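Local structure of ribonuclease S-F11 (Nicotiana alata, 1IOO) at residues 4-10 / 164-170; 30-34 / 64-68; 120-126 / 140-144. The protein cleaves RNA as a secreted glycoprotein ribonuclease of the T2 family and is associated with gametophytic self-incompatibility, the rejection of self pollen. All blocks are in the same frame, centred on the assembly; numbering follows the deposited sequence.

Contact 1: 4-10 / 164-170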
loop_
_atom_site.group_PDB
_atom_site.type_symbol
_atom_site.label_atom_id
_atom_site.label_comp_id
_atom_site.label_asym_id
_atom_site.label_seq_id
_atom_site.Cartn_x
_atom_site.Cartn_y
_atom_site.Cartn_z
ATOM N N TYR A 4 -12.543 -5.439 -7.334
ATOM C CA TYR A 4 -12.042 -4.143 -6.880
ATOM C C TYR A 4 -10.525 -4.052 -6.930
ATOM O O TYR A 4 -9.826 -5.047 -7.122
ATOM C CB TYR A 4 -12.506 -3.891 -5.438
ATOM C CG TYR A 4 -11.939 -4.872 -4.426
ATOM C CD1 TYR A 4 -10.751 -4.600 -3.747
ATOM C CD2 TYR A 4 -12.568 -6.094 -4.181
ATOM C CE1 TYR A 4 -10.203 -5.522 -2.853
ATOM C CE2 TYR A 4 -12.029 -7.022 -3.293
ATOM C CZ TYR A 4 -10.851 -6.736 -2.634
ATOM O OH TYR A 4 -10.304 -7.667 -1.780
ATOM N N LEU A 5 -10.031 -2.829 -6.775
ATOM C CA LEU A 5 -8.605 -2.558 -6.707
ATOM C C LEU A 5 -8.254 -2.100 -5.309
ATOM O O LEU A 5 -8.926 -1.229 -4.757
ATOM C CB LEU A 5 -8.209 -1.430 -7.662
ATOM C CG LEU A 5 -8.075 -1.654 -9.160
ATOM C CD1 LEU A 5 -7.834 -0.306 -9.826
ATOM C CD2 LEU A 5 -6.917 -2.602 -9.443
ATOM N N GLN A 6 -7.227 -2.691 -4.716
ATOM C CA GLN A 6 -6.821 -2.270 -3.393
ATOM C C GLN A 6 -5.463 -1.598 -3.421
ATOM O O GLN A 6 -4.456 -2.222 -3.758
ATOM C CB GLN A 6 -6.771 -3.451 -2.411
ATOM C CG GLN A 6 -6.354 -2.985 -1.016
ATOM C CD GLN A 6 -6.236 -4.095 0.002
ATOM O OE1 GLN A 6 -5.950 -3.840 1.172
ATOM N NE2 GLN A 6 -6.448 -5.332 -0.432
ATOM N N LEU A 7 -5.444 -0.302 -3.130
ATOM C CA LEU A 7 -4.186 0.404 -3.010
ATOM C C LEU A 7 -3.628 0.159 -1.622
ATOM O O LEU A 7 -4.276 0.485 -0.623
ATOM C CB LEU A 7 -4.376 1.911 -3.228
ATOM C CG LEU A 7 -3.107 2.756 -3.037
ATOM C CD1 LEU A 7 -2.156 2.542 -4.207
ATOM C CD2 LEU A 7 -3.482 4.228 -2.924
ATOM N N VAL A 8 -2.463 -0.473 -1.550
ATOM C CA VAL A 8 -1.854 -0.768 -0.267
ATOM C C VAL A 8 -0.709 0.175 0.016
ATOM O O VAL A 8 0.284 0.197 -0.713
ATOM C CB VAL A 8 -1.340 -2.217 -0.206
ATOM C CG1 VAL A 8 -0.759 -2.508 1.178
ATOM C CG2 VAL A 8 -2.477 -3.176 -0.530
ATOM N N LEU A 9 -0.861 0.966 1.070
ATOM C CA LEU A 9 0.160 1.926 1.462
ATOM C C LEU A 9 0.900 1.457 2.703
ATOM O O LEU A 9 0.292 1.113 3.717
ATOM C CB LEU A 9 -0.466 3.297 1.731
ATOM C CG LEU A 9 -1.183 3.939 0.535
ATOM C CD1 LEU A 9 -1.860 5.228 0.983
ATOM C CD2 LEU A 9 -0.201 4.222 -0.593
ATOM N N THR A 10 2.222 1.453 2.606
ATOM C CA THR A 10 3.087 1.028 3.690
ATOM C C THR A 10 3.521 2.202 4.559
ATOM O O THR A 10 3.763 3.299 4.061
ATOM C CB THR A 10 4.410 0.440 3.142
ATOM O OG1 THR A 10 4.152 -0.766 2.419
ATOM C CG2 THR A 10 5.394 0.182 4.275
ATOM N N TYR A 164 0.824 -1.110 10.269
ATOM C CA TYR A 164 1.800 -1.601 9.304
ATOM C C TYR A 164 1.490 -1.117 7.891
ATOM O O TYR A 164 2.368 -0.605 7.189
ATOM C CB TYR A 164 1.778 -3.127 9.368
ATOM C CG TYR A 164 2.821 -3.823 8.545
ATOM C CD1 TYR A 164 4.168 -3.760 8.895
ATOM C CD2 TYR A 164 2.456 -4.596 7.446
ATOM C CE1 TYR A 164 5.132 -4.459 8.175
ATOM C CE2 TYR A 164 3.410 -5.297 6.713
ATOM C CZ TYR A 164 4.744 -5.228 7.085
ATOM O OH TYR A 164 5.689 -5.940 6.383
ATOM N N GLU A 165 0.240 -1.289 7.475
ATOM C CA GLU A 165 -0.196 -0.868 6.148
ATOM C C GLU A 165 -1.647 -0.421 6.176
ATOM O O GLU A 165 -2.411 -0.812 7.056
ATOM C CB GLU A 165 -0.103 -2.026 5.142
ATOM C CG GLU A 165 1.256 -2.660 4.971
ATOM C CD GLU A 165 1.196 -3.910 4.099
ATOM O OE1 GLU A 165 0.196 -4.656 4.190
ATOM O OE2 GLU A 165 2.151 -4.155 3.338
ATOM N N ILE A 166 -2.015 0.415 5.214
ATOM C CA ILE A 166 -3.388 0.851 5.072
ATOM C C ILE A 166 -3.866 0.585 3.664
ATOM O O ILE A 166 -3.211 0.970 2.698
ATOM C CB ILE A 166 -3.560 2.352 5.363
ATOM C CG1 ILE A 166 -3.219 2.631 6.825
ATOM C CG2 ILE A 166 -5.001 2.781 5.069
ATOM C CD1 ILE A 166 -3.238 4.106 7.179
ATOM N N GLY A 167 -4.996 -0.102 3.549
ATOM C CA GLY A 167 -5.537 -0.384 2.238
ATOM C C GLY A 167 -6.763 0.461 1.962
ATOM O O GLY A 167 -7.609 0.676 2.832
ATOM N N ILE A 168 -6.816 0.988 0.744
ATOM C CA ILE A 168 -7.947 1.770 0.265
ATOM C C ILE A 168 -8.417 1.176 -1.052
ATOM O O ILE A 168 -7.619 0.999 -1.972
ATOM C CB ILE A 168 -7.558 3.265 0.110
ATOM C CG1 ILE A 168 -7.172 3.830 1.484
ATOM C CG2 ILE A 168 -8.719 4.060 -0.472
ATOM C CD1 ILE A 168 -6.697 5.276 1.470
ATOM N N CYS A 169 -9.702 0.851 -1.135
ATOM C CA CYS A 169 -10.231 0.158 -2.303
ATOM C C CYS A 169 -10.999 1.065 -3.247
ATOM O O CYS A 169 -11.614 2.052 -2.845
ATOM C CB CYS A 169 -11.076 -1.034 -1.829
ATOM S SG CYS A 169 -9.981 -2.167 -0.914
ATOM N N PHE A 170 -10.937 0.701 -4.523
ATOM C CA PHE A 170 -11.589 1.433 -5.601
ATOM C C PHE A 170 -12.271 0.472 -6.553
ATOM O O PHE A 170 -11.989 -0.726 -6.549
ATOM C CB PHE A 170 -10.553 2.196 -6.439
ATOM C CG PHE A 170 -9.736 3.190 -5.669
ATOM C CD1 PHE A 170 -8.652 2.785 -4.901
ATOM C CD2 PHE A 170 -10.057 4.541 -5.721
ATOM C CE1 PHE A 170 -7.895 3.724 -4.189
ATOM C CE2 PHE A 170 -9.310 5.483 -5.015
ATOM C CZ PHE A 170 -8.230 5.073 -4.250
HETATM O O HOH W 1 4.171 -2.877 3.919
#
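Strands 4-10 and 164-170 are antiparallel neighbours in the central sheet of the RNase T2 fold, where 4-10 also pairs with strand 30-37. Tyr164 and Glu165 form a classic beta bulge opposite Lys152 on the next strand, and Tyr164 OH is hydrogen-bonded to Asn19. Glu165 sits across from Thr10 in a non-hydrogen-bonded pair, both side chains on the face of the sheet that carries the proton donor His32; a single water lies 2.6 Å from Thr10 OG1 and donates to Glu165 OE2 at 2.5 Å. Ile166 begins the first of three hydrogen-bonded pairs: Ile166 N donates a hydrogen bond to Leu9 O (2.8 Å) and Leu9 N one to Ile166 O (2.9 Å). Gly167 pairs with Val8; a CB here would clash with Gln6 OE1, which accepts a hydrogen bond from Lys152. Ile168 pairs with Leu7 (Leu7 N to Ile168 O, 2.8 Å) on the apolar face covered by helix 101-113. Cys169, disulfide-bonded to Cys180, sets its SG 3.8 Å from Tyr4 CD1, an oblique sulfur-aromatic contact. Phe170 closes the ladder with Leu5 and presents its ring edge to Leu7, Phe170 CE1 lying 4.1 Å from Leu7 CB.

Contact 2: 30-34 / 64-68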
loop_
_atom_site.group_PDB
_atom_site.type_symbol
_atom_site.label_atom_id
_atom_site.label_comp_id
_atom_site.label_asym_id
_atom_site.label_seq_id
_atom_site.Cartn_x
_atom_site.Cartn_y
_atom_site.Cartn_z
ATOM N N THR A 30 4.243 5.073 1.723
ATOM C CA THR A 30 4.698 4.735 0.387
ATOM C C THR A 30 3.852 3.606 -0.165
ATOM O O THR A 30 3.143 2.937 0.584
ATOM C CB THR A 30 6.172 4.300 0.369
ATOM O OG1 THR A 30 6.340 3.164 1.219
ATOM C CG2 THR A 30 7.071 5.435 0.838
ATOM N N ILE A 31 3.900 3.405 -1.474
ATOM C CA ILE A 31 3.109 2.353 -2.090
ATOM C C ILE A 31 3.746 0.983 -1.893
ATOM O O ILE A 31 4.944 0.803 -2.124
ATOM C CB ILE A 31 2.974 2.567 -3.602
ATOM C CG1 ILE A 31 2.286 3.901 -3.882
ATOM C CG2 ILE A 31 2.209 1.401 -4.224
ATOM C CD1 ILE A 31 2.406 4.347 -5.328
ATOM N N HIS A 32 2.942 0.028 -1.435
ATOM C CA HIS A 32 3.393 -1.355 -1.303
ATOM C C HIS A 32 2.896 -2.149 -2.492
ATOM O O HIS A 32 3.580 -3.036 -3.010
ATOM C CB HIS A 32 2.848 -1.997 -0.029
ATOM C CG HIS A 32 3.245 -3.430 0.128
ATOM N ND1 HIS A 32 4.562 -3.836 0.158
ATOM C CD2 HIS A 32 2.502 -4.556 0.241
ATOM C CE1 HIS A 32 4.612 -5.151 0.281
ATOM N NE2 HIS A 32 3.376 -5.612 0.334
ATOM N N GLY A 33 1.693 -1.802 -2.933
ATOM C CA GLY A 33 1.109 -2.449 -4.086
ATOM C C GLY A 33 -0.259 -1.921 -4.468
ATOM O O GLY A 33 -0.862 -1.087 -3.789
ATOM N N LEU A 34 -0.707 -2.386 -5.627
ATOM C CA LEU A 34 -2.028 -2.101 -6.160
ATOM C C LEU A 34 -2.611 -3.416 -6.615
ATOM O O LEU A 34 -2.254 -3.926 -7.679
ATOM C CB LEU A 34 -1.927 -1.102 -7.322
ATOM C CG LEU A 34 -3.244 -0.622 -7.943
ATOM C CD1 LEU A 34 -4.138 -0.007 -6.874
ATOM C CD2 LEU A 34 -2.955 0.388 -9.047
ATOM N N ASP A 64 10.722 5.542 -7.600
ATOM C CA ASP A 64 11.719 5.362 -6.552
ATOM C C ASP A 64 11.331 6.113 -5.289
ATOM O O ASP A 64 11.676 5.702 -4.182
ATOM C CB ASP A 64 13.109 5.804 -6.996
ATOM C CG ASP A 64 14.154 5.499 -5.947
ATOM O OD1 ASP A 64 14.679 6.442 -5.317
ATOM O OD2 ASP A 64 14.429 4.305 -5.725
ATOM N N LYS A 65 10.614 7.221 -5.455
ATOM C CA LYS A 65 10.181 8.002 -4.314
ATOM C C LYS A 65 8.857 7.485 -3.739
ATOM O O LYS A 65 8.785 7.122 -2.569
ATOM C CB LYS A 65 10.014 9.479 -4.696
ATOM C CG LYS A 65 9.453 10.335 -3.567
ATOM C CD LYS A 65 9.214 11.775 -4.005
ATOM C CE LYS A 65 8.592 12.576 -2.871
ATOM N NZ LYS A 65 8.320 13.993 -3.255
ATOM N N HIS A 66 7.830 7.413 -4.580
ATOM C CA HIS A 66 6.485 7.055 -4.123
ATOM C C HIS A 66 6.287 5.563 -3.909
ATOM O O HIS A 66 5.421 5.165 -3.134
ATOM C CB HIS A 66 5.454 7.606 -5.100
ATOM C CG HIS A 66 5.447 9.099 -5.158
ATOM N ND1 HIS A 66 5.930 9.812 -6.236
ATOM C CD2 HIS A 66 5.073 10.015 -4.236
ATOM C CE1 HIS A 66 5.853 11.104 -5.971
ATOM N NE2 HIS A 66 5.338 11.255 -4.763
ATOM N N TRP A 67 7.051 4.749 -4.625
ATOM C CA TRP A 67 6.991 3.294 -4.485
ATOM C C TRP A 67 8.379 2.763 -4.158
ATOM O O TRP A 67 8.839 1.772 -4.722
ATOM C CB TRP A 67 6.483 2.659 -5.791
ATOM C CG TRP A 67 5.927 1.250 -5.655
ATOM C CD1 TRP A 67 6.378 0.253 -4.829
ATOM C CD2 TRP A 67 4.862 0.677 -6.424
ATOM N NE1 TRP A 67 5.658 -0.904 -5.042
ATOM C CE2 TRP A 67 4.723 -0.670 -6.016
ATOM C CE3 TRP A 67 4.013 1.171 -7.422
ATOM C CZ2 TRP A 67 3.767 -1.527 -6.570
ATOM C CZ3 TRP A 67 3.064 0.319 -7.974
ATOM C CH2 TRP A 67 2.950 -1.016 -7.545
ATOM N N MET A 68 9.048 3.442 -3.234
ATOM C CA MET A 68 10.404 3.081 -2.870
ATOM C C MET A 68 10.514 1.611 -2.504
ATOM O O MET A 68 9.730 1.098 -1.705
ATOM C CB MET A 68 10.891 3.947 -1.707
ATOM C CG MET A 68 12.396 3.877 -1.493
ATOM S SD MET A 68 12.986 4.974 -0.191
ATOM C CE MET A 68 12.763 6.599 -0.947
HETATM O O HOH W 2 7.182 1.301 -0.630
HETATM O O HOH W 3 6.207 -3.461 -3.218
#
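This contact joins residues 30-34 of strand 30-37 of the RNase T2 fold, which carries the proton donor His32, to the C-terminal end of helix 57-66 and the turn that follows it. His32 and Gly33 form a classic beta bulge opposite Val8. The CA-to-CB bond of His32 points away from 64-68, whereas that of Ile31 points toward it, so the catalytic residue and its apolar neighbour serve different sides of the strand.

One direct hydrogen bond crosses the interface: Ile31 N donates a hydrogen bond to His66 O at 2.9 Å, with an N-H...O angle of 174°, a nearly straight bond to a carbonyl in the last turn of the helix. Trp67, the first residue to leave helical geometry, then lays its indole against Ile31 and Gly33.

Apolar contact centres on that ring. Ile31 CG2 lies 3.6 Å from the centroid of its six-membered ring, 15° off the normal, a CH-pi contact over the face; farther along, Gly33 CA approaches Trp67 CZ2 to 3.8 Å. Trp84 meets the indole edge-to-face, Phe105 and Ala108 also pack on it, and Gln87, an active-site residue by similarity, lies close by.

Water completes the polar links. One molecule accepts from Thr30 OG1 at 2.8 Å and donates to Ile31 O at 2.7 Å and Met68 O at 2.8 Å. A second donates to His32 O at 2.7 Å and accepts from Trp67 NE1 at 3.2 Å, bridging the indole to the backbone of the catalytic histidine.

Contact 3: 120-126 / 140-144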
loop_
_atom_site.group_PDB
_atom_site.type_symbol
_atom_site.label_atom_id
_atom_site.label_comp_id
_atom_site.label_asym_id
_atom_site.label_seq_id
_atom_site.Cartn_x
_atom_site.Cartn_y
_atom_site.Cartn_z
ATOM N N THR A 120 -3.970 13.504 7.401
ATOM C CA THR A 120 -5.330 13.170 7.815
ATOM C C THR A 120 -5.339 12.613 9.234
ATOM O O THR A 120 -6.177 12.982 10.057
ATOM C CB THR A 120 -5.969 12.159 6.846
ATOM O OG1 THR A 120 -6.101 12.772 5.558
ATOM C CG2 THR A 120 -7.345 11.731 7.350
ATOM N N LEU A 121 -4.394 11.729 9.529
ATOM C CA LEU A 121 -4.304 11.180 10.865
ATOM C C LEU A 121 -3.983 12.283 11.870
ATOM O O LEU A 121 -4.589 12.361 12.937
ATOM C CB LEU A 121 -3.242 10.071 10.897
ATOM C CG LEU A 121 -3.699 8.782 10.197
ATOM C CD1 LEU A 121 -2.523 7.847 9.965
ATOM C CD2 LEU A 121 -4.778 8.104 11.034
ATOM N N GLN A 122 -3.063 13.166 11.498
ATOM C CA GLN A 122 -2.658 14.257 12.374
ATOM C C GLN A 122 -3.838 15.166 12.740
ATOM O O GLN A 122 -3.977 15.563 13.898
ATOM C CB GLN A 122 -1.544 15.086 11.730
ATOM C CG GLN A 122 -1.166 16.311 12.560
ATOM C CD GLN A 122 -0.071 17.141 11.922
ATOM O OE1 GLN A 122 -0.100 17.419 10.724
ATOM N NE2 GLN A 122 0.903 17.550 12.727
ATOM N N THR A 123 -4.681 15.488 11.763
ATOM C CA THR A 123 -5.833 16.353 12.020
ATOM C C THR A 123 -6.873 15.650 12.893
ATOM O O THR A 123 -7.803 16.280 13.398
ATOM C CB THR A 123 -6.481 16.862 10.706
ATOM O OG1 THR A 123 -6.966 15.762 9.927
ATOM C CG2 THR A 123 -5.464 17.648 9.900
ATOM N N HIS A 124 -6.709 14.341 13.055
ATOM C CA HIS A 124 -7.572 13.551 13.925
ATOM C C HIS A 124 -6.850 13.256 15.244
ATOM O O HIS A 124 -7.265 12.402 16.029
ATOM C CB HIS A 124 -7.977 12.247 13.230
ATOM C CG HIS A 124 -8.997 12.429 12.149
ATOM N ND1 HIS A 124 -10.343 12.197 12.344
ATOM C CD2 HIS A 124 -8.866 12.811 10.857
ATOM C CE1 HIS A 124 -10.994 12.424 11.217
ATOM N NE2 HIS A 124 -10.122 12.799 10.299
ATOM N N ARG A 125 -5.753 13.977 15.457
ATOM C CA ARG A 125 -4.940 13.866 16.662
ATOM C C ARG A 125 -4.287 12.500 16.789
ATOM O O ARG A 125 -4.101 11.981 17.890
ATOM C CB ARG A 125 -5.779 14.222 17.889
ATOM C CG ARG A 125 -6.252 15.673 17.817
ATOM C CD ARG A 125 -6.998 16.130 19.054
ATOM N NE ARG A 125 -7.439 17.515 18.901
ATOM C CZ ARG A 125 -8.089 18.203 19.833
ATOM N NH1 ARG A 125 -8.378 17.637 20.997
ATOM N NH2 ARG A 125 -8.456 19.457 19.596
ATOM N N ILE A 126 -3.943 11.921 15.644
ATOM C CA ILE A 126 -3.247 10.639 15.598
ATOM C C ILE A 126 -1.887 10.832 14.942
ATOM O O ILE A 126 -1.801 11.063 13.737
ATOM C CB ILE A 126 -4.070 9.584 14.809
ATOM C CG1 ILE A 126 -5.384 9.293 15.545
ATOM C CG2 ILE A 126 -3.275 8.288 14.655
ATOM C CD1 ILE A 126 -6.357 8.429 14.750
ATOM N N ALA A 140 -10.634 7.899 11.130
ATOM C CA ALA A 140 -9.850 8.962 10.517
ATOM C C ALA A 140 -9.615 8.698 9.028
ATOM O O ALA A 140 -9.806 9.580 8.192
ATOM C CB ALA A 140 -8.519 9.109 11.249
ATOM N N ILE A 141 -9.210 7.477 8.698
ATOM C CA ILE A 141 -8.941 7.130 7.308
ATOM C C ILE A 141 -10.217 7.141 6.465
ATOM O O ILE A 141 -10.205 7.583 5.320
ATOM C CB ILE A 141 -8.256 5.746 7.215
ATOM C CG1 ILE A 141 -6.921 5.777 7.974
ATOM C CG2 ILE A 141 -8.035 5.354 5.760
ATOM C CD1 ILE A 141 -5.922 6.829 7.469
ATOM N N LYS A 142 -11.325 6.683 7.036
ATOM C CA LYS A 142 -12.570 6.625 6.277
ATOM C C LYS A 142 -13.041 8.010 5.841
ATOM O O LYS A 142 -13.839 8.131 4.910
ATOM C CB LYS A 142 -13.670 5.917 7.069
ATOM C CG LYS A 142 -14.862 5.533 6.196
ATOM C CD LYS A 142 -15.848 4.659 6.945
ATOM C CE LYS A 142 -17.016 4.266 6.048
ATOM N NZ LYS A 142 -17.951 3.381 6.790
ATOM N N THR A 143 -12.558 9.058 6.499
ATOM C CA THR A 143 -12.962 10.406 6.104
ATOM C C THR A 143 -12.480 10.736 4.699
ATOM O O THR A 143 -13.038 11.614 4.036
ATOM C CB THR A 143 -12.456 11.509 7.068
ATOM O OG1 THR A 143 -11.023 11.548 7.077
ATOM C CG2 THR A 143 -12.988 11.268 8.469
ATOM N N VAL A 144 -11.450 10.029 4.238
ATOM C CA VAL A 144 -10.922 10.264 2.899
ATOM C C VAL A 144 -11.143 9.059 1.985
ATOM O O VAL A 144 -11.225 9.207 0.763
ATOM C CB VAL A 144 -9.416 10.638 2.920
ATOM C CG1 VAL A 144 -9.222 11.969 3.634
ATOM C CG2 VAL A 144 -8.606 9.547 3.593
#
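His124 lays one face of its imidazole over Ala140: the CA of Ala140 stands 3.7 Å from the ring centroid, only 7° off the normal, a CH-pi contact, and Ala140 CB comes within 3.5 Å of His124 CG. The small alanine is the hub of the interface. Its methyl also meets Leu121 CD2 at 3.9 Å and Ile126 CD1 at 4.2 Å, so residues of helix 117-123 and of the turn after it converge on one CB. The CA atoms of Leu121 and Ala140 are 6.0 Å apart, a close approach that the short alanine side chain permits.

Beside this hub, Thr120 CG2 packs 3.4 Å from Ala140 O and 3.7 Å from Thr143 OG1. That hydroxyl is turned back onto its own helix, donating to Ala140 O at 2.6 Å, and no hydrogen bond crosses between the segments. Toward the protein interior, Leu121 CD2 touches Ile141 CD1 at 4.0 Å; Leu121 also packs on Phe29 and Phe194, and Ile141 on Leu117 and Pro149.

The chain leaves the first helix through Arg125, which has positive phi: Ile126 N bonds to Leu121 O and Arg125 N to Gln122 O, both at 2.8 Å. This reversal brings Ile126 back against Ala140, so the contact is a helix-helix packing, away from the annotated sites, in which helix 134-145 rests against a helix end closed by a Schellman motif.

How the contacts relate
Contacts 1 and 2 are buried and share the central sheet, for strands 4-10 and 30-37 are neighbours in it: Thr10 N lies 2.7 Å from Thr30 O and Val8 O 2.8 Å from His32 N, both probable hydrogen bonds. Contact 3 is only partly buried, its centre about 17 Å from the centre of the chain, and touches contact 1 through Ile141 CD1 and Ile166 CD1, 3.8 Å apart; its nearest atoms stay about 11 Å from contact 2. Chemistry follows place: a regular backbone ladder in 4-10/164-170, one hydrogen bond with bridging waters and an indole at the strand that carries His32, and side-chain packing without cross-segment hydrogen bonds between the helices.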